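PDB 3CJL: domain of unknown function, which is of unknown function but belongs to the DUF3861 family and packs as a dimer in the crystal, each chain a beta-hairpin followed by helices. Local coordinates for residues A[24-30]-A[56-61]. Numbering follows the deposited sequence.
With EDO (1,2-ethanediol), chain C.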
ATOM      1  N   PHE A  24      10.482  -5.733   4.520  1.00 32.78           N
ATOM      2  CA  PHE A  24       9.519  -6.320   3.628  1.00 35.36           C
ATOM      3  C   PHE A  24      10.107  -6.664   2.278  1.00 33.46           C
ATOM      4  O   PHE A  24      10.928  -5.937   1.753  1.00 33.76           O
ATOM      5  CB  PHE A  24       8.307  -5.412   3.503  1.00 38.80           C
ATOM      6  CG  PHE A  24       7.105  -6.125   3.014  1.00 42.61           C
ATOM      7  CD1 PHE A  24       6.561  -7.176   3.772  1.00 43.59           C
ATOM      8  CD2 PHE A  24       6.518  -5.773   1.805  1.00 39.93           C
ATOM      9  CE1 PHE A  24       5.445  -7.886   3.307  1.00 44.20           C
ATOM     10  CE2 PHE A  24       5.400  -6.453   1.348  1.00 44.74           C
ATOM     11  CZ  PHE A  24       4.867  -7.519   2.100  1.00 44.55           C
ATOM     12  N   SER A  25       9.691  -7.804   1.746  1.00 31.93           N
ATOM     13  CA  SER A  25      10.205  -8.313   0.487  1.00 34.77           C
ATOM     14  C   SER A  25       9.122  -8.190  -0.590  1.00 34.30           C
ATOM     15  O   SER A  25       7.991  -8.535  -0.322  1.00 33.67           O
ATOM     16  CB  SER A  25      10.619  -9.775   0.671  1.00 34.05           C
ATOM     17  OG  SER A  25      11.121 -10.316  -0.534  1.00 43.66           O
ATOM     18  N   LEU A  26       9.476  -7.665  -1.766  1.00 33.90           N
ATOM     19  CA  LEU A  26       8.572  -7.587  -2.916  1.00 35.58           C
ATOM     20  C   LEU A  26       9.218  -8.356  -4.040  1.00 35.19           C
ATOM     21  O   LEU A  26      10.433  -8.334  -4.189  1.00 34.76           O
ATOM     22  CB  LEU A  26       8.342  -6.144  -3.396  1.00 35.85           C
ATOM     23  CG  LEU A  26       7.781  -5.116  -2.409  1.00 42.78           C
ATOM     24  CD1 LEU A  26       7.831  -3.729  -3.030  1.00 41.67           C
ATOM     25  CD2 LEU A  26       6.359  -5.467  -1.948  1.00 43.62           C
ATOM     26  N   HIS A  27       8.393  -8.980  -4.866  1.00 35.29           N
ATOM     27  CA  HIS A  27       8.857  -9.737  -6.028  1.00 34.90           C
ATOM     28  C   HIS A  27       8.905  -8.947  -7.326  1.00 36.47           C
ATOM     29  O   HIS A  27       8.838  -9.512  -8.412  1.00 37.84           O
ATOM     30  CB  HIS A  27       8.034 -10.993  -6.141  1.00 33.97           C
ATOM     31  CG  HIS A  27       8.287 -11.910  -5.011  1.00 37.14           C
ATOM     32  ND1 HIS A  27       9.452 -12.635  -4.922  1.00 43.58           N
ATOM     33  CD2 HIS A  27       7.604 -12.140  -3.871  1.00 39.08           C
ATOM     34  CE1 HIS A  27       9.445 -13.318  -3.799  1.00 38.86           C
ATOM     35  NE2 HIS A  27       8.332 -13.042  -3.145  1.00 40.90           N
ATOM     36  N   ASP A  28       9.022  -7.632  -7.190  1.00 39.16           N
ATOM     37  CA  ASP A  28       9.337  -6.725  -8.272  1.00 40.83           C
ATOM     38  C   ASP A  28      10.407  -5.771  -7.755  1.00 40.24           C
ATOM     39  O   ASP A  28      10.549  -5.594  -6.545  1.00 41.43           O
ATOM     40  CB  ASP A  28       8.102  -5.932  -8.668  1.00 42.97           C
ATOM     41  CG  ASP A  28       7.071  -6.775  -9.400  1.00 50.47           C
ATOM     42  OD1 ASP A  28       7.379  -7.229 -10.522  1.00 59.60           O
ATOM     43  OD2 ASP A  28       5.953  -6.958  -8.859  1.00 60.07           O
ATOM     44  N   ASP A  29      11.169  -5.193  -8.676  1.00 37.61           N
ATOM     45  CA  ASP A  29      12.129  -4.153  -8.371  1.00 37.04           C
ATOM     46  C   ASP A  29      11.300  -2.880  -8.284  1.00 35.47           C
ATOM     47  O   ASP A  29      10.954  -2.309  -9.306  1.00 35.65           O
ATOM     48  CB  ASP A  29      13.183  -4.076  -9.490  1.00 37.56           C
ATOM     49  CG  ASP A  29      14.227  -3.015  -9.245  1.00 37.42           C
ATOM     50  OD1 ASP A  29      13.969  -2.070  -8.478  1.00 42.28           O
ATOM     51  OD2 ASP A  29      15.318  -3.111  -9.850  1.00 43.29           O
ATOM     52  N   LEU A  30      10.985  -2.449  -7.059  1.00 34.68           N
ATOM     53  CA  LEU A  30      10.100  -1.304  -6.820  1.00 35.09           C
ATOM     54  C   LEU A  30      10.616   0.003  -7.428  1.00 34.26           C
ATOM     55  O   LEU A  30       9.867   0.721  -8.084  1.00 33.50           O
ATOM     56  CB  LEU A  30       9.850  -1.127  -5.315  1.00 35.03           C
ATOM     57  CG  LEU A  30       8.987   0.046  -4.842  1.00 37.36           C
ATOM     58  CD1 LEU A  30       7.583   0.001  -5.455  1.00 35.43           C
ATOM     59  CD2 LEU A  30       8.917   0.023  -3.307  1.00 34.55           C
ATOM     60  N   LYS A  56       1.818  -2.258  -4.164  1.00 36.12           N
ATOM     61  CA  LYS A  56       2.801  -3.333  -4.070  1.00 35.94           C
ATOM     62  C   LYS A  56       2.907  -3.888  -2.643  1.00 35.94           C
ATOM     63  O   LYS A  56       3.058  -5.084  -2.465  1.00 39.82           O
ATOM     64  CB  LYS A  56       4.189  -2.894  -4.550  1.00 37.83           C
ATOM     65  CG  LYS A  56       4.308  -2.363  -5.976  1.00 37.80           C
ATOM     66  CD  LYS A  56       3.556  -3.140  -7.051  1.00 46.16           C
ATOM     67  CE  LYS A  56       4.176  -4.442  -7.377  1.00 47.14           C
ATOM     68  NZ  LYS A  56       3.460  -5.034  -8.584  1.00 51.37           N
ATOM     69  N   LEU A  57       2.820  -3.029  -1.630  1.00 36.58           N
ATOM     70  CA  LEU A  57       2.826  -3.487  -0.239  1.00 35.92           C
ATOM     71  C   LEU A  57       1.615  -4.349   0.062  1.00 34.99           C
ATOM     72  O   LEU A  57       1.781  -5.470   0.494  1.00 35.80           O
ATOM     73  CB  LEU A  57       2.885  -2.322   0.757  1.00 35.75           C
ATOM     74  CG  LEU A  57       4.238  -1.627   0.927  1.00 43.05           C
ATOM     75  CD1 LEU A  57       4.082  -0.388   1.820  1.00 32.91           C
ATOM     76  CD2 LEU A  57       5.295  -2.599   1.479  1.00 34.55           C
ATOM     77  N   PHE A  58       0.403  -3.852  -0.188  1.00 35.91           N
ATOM     78  CA  PHE A  58      -0.784  -4.643   0.165  1.00 37.39           C
ATOM     79  C   PHE A  58      -1.010  -5.821  -0.787  1.00 35.90           C
ATOM     80  O   PHE A  58      -1.429  -6.874  -0.337  1.00 36.77           O
ATOM     81  CB  PHE A  58      -2.019  -3.759   0.512  1.00 42.33           C
ATOM     82  CG  PHE A  58      -3.060  -3.626  -0.561  1.00 40.77           C
ATOM     83  CD1 PHE A  58      -4.018  -4.615  -0.731  1.00 47.06           C
ATOM     84  CD2 PHE A  58      -3.182  -2.443  -1.294  1.00 50.23           C
ATOM     85  CE1 PHE A  58      -5.007  -4.491  -1.686  1.00 48.69           C
ATOM     86  CE2 PHE A  58      -4.193  -2.291  -2.245  1.00 45.48           C
ATOM     87  CZ  PHE A  58      -5.100  -3.321  -2.444  1.00 50.89           C
ATOM     88  N   GLY A  59      -0.624  -5.677  -2.055  1.00 34.68           N
ATOM     89  CA  GLY A  59      -0.723  -6.744  -3.044  1.00 35.74           C
ATOM     90  C   GLY A  59       0.165  -7.949  -2.780  1.00 35.38           C
ATOM     91  O   GLY A  59      -0.258  -9.082  -2.969  1.00 36.11           O
ATOM     92  N   GLU A  60       1.394  -7.690  -2.358  1.00 34.50           N
ATOM     93  CA  GLU A  60       2.315  -8.730  -1.896  1.00 34.88           C
ATOM     94  C   GLU A  60       1.754  -9.529  -0.702  1.00 33.15           C
ATOM     95  O   GLU A  60       1.853 -10.753  -0.681  1.00 35.55           O
ATOM     96  CB  GLU A  60       3.655  -8.092  -1.532  1.00 35.29           C
ATOM     97  CG  GLU A  60       4.717  -9.032  -1.004  1.00 39.60           C
ATOM     98  CD  GLU A  60       5.040 -10.180  -1.956  1.00 45.50           C
ATOM     99  OE1 GLU A  60       5.108  -9.954  -3.190  1.00 46.37           O
ATOM    100  OE2 GLU A  60       5.229 -11.310  -1.448  1.00 48.48           O
ATOM    101  N   VAL A  61       1.154  -8.859   0.276  1.00 33.78           N
ATOM    102  CA  VAL A  61       0.565  -9.569   1.435  1.00 34.34           C
ATOM    103  C   VAL A  61      -0.572 -10.511   1.019  1.00 36.43           C
ATOM    104  O   VAL A  61      -0.678 -11.639   1.506  1.00 38.12           O
ATOM    105  CB  VAL A  61       0.072  -8.599   2.534  1.00 34.30           C
ATOM    106  CG1 VAL A  61      -0.641  -9.373   3.637  1.00 32.42           C
ATOM    107  CG2 VAL A  61       1.242  -7.830   3.129  1.00 32.87           C
TER
HETATM  108  C1  EDO C  88       2.903  -2.299 -13.083  1.00 62.28           C
HETATM  109  O1  EDO C  88       2.025  -1.180 -13.285  1.00 63.21           O
HETATM  110  C2  EDO C  88       2.443  -3.117 -11.876  1.00 61.25           C
HETATM  111  O2  EDO C  88       3.342  -4.214 -11.627  1.00 58.45           O
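Start with the charged pair: NZ of Lys-56 donates to OD2 of Asp-28 at 3.2 Å, a hydrogen-bonded salt bridge joining the loop after strand 19-26 to helix 45-64. The same NZ also donates to O2 of an ethanediol, likewise at 3.2 Å, probably picked up from the crystallisation liquor. Glu-60, one turn on, reaches the strand's end and the loop just after it. Its OE1 lies 3.4 Å from CD2 of His-27, at the edge of the imidazole, while OE2 is hydrogen-bonded to NE2 of Gln-64 and ND1 of His-27 to the carbonyl of Gly-1. The aliphatic part of Glu-60 is packed too, with CG 3.4 Å from the carbonyl O of Ser-25 and 3.5 Å from CZ of Phe-24.

Beneath these polar groups, Leu-26 puts CD2 3.4 Å from the O of Lys-56 and 3.8 Å from CB of Glu-60. Phe-24 points at the helix, its CD2 3.4 Å from CD2 of Leu-57 and its CZ 3.8 Å from CG2 of Val-61. The second subunit packs on this layer as well, Ala-50 of that chain against Phe-24 and its Met-43 against Val-61.

Strand 24-26 crosses the helix at 86°, axes 8.9 Å apart, and the loop then brings Asp-28 to Lys-56. Buried, mostly apolar packing thus fixes hairpin to helix and runs into the dimer interface, with one salt bridge at its more open margin.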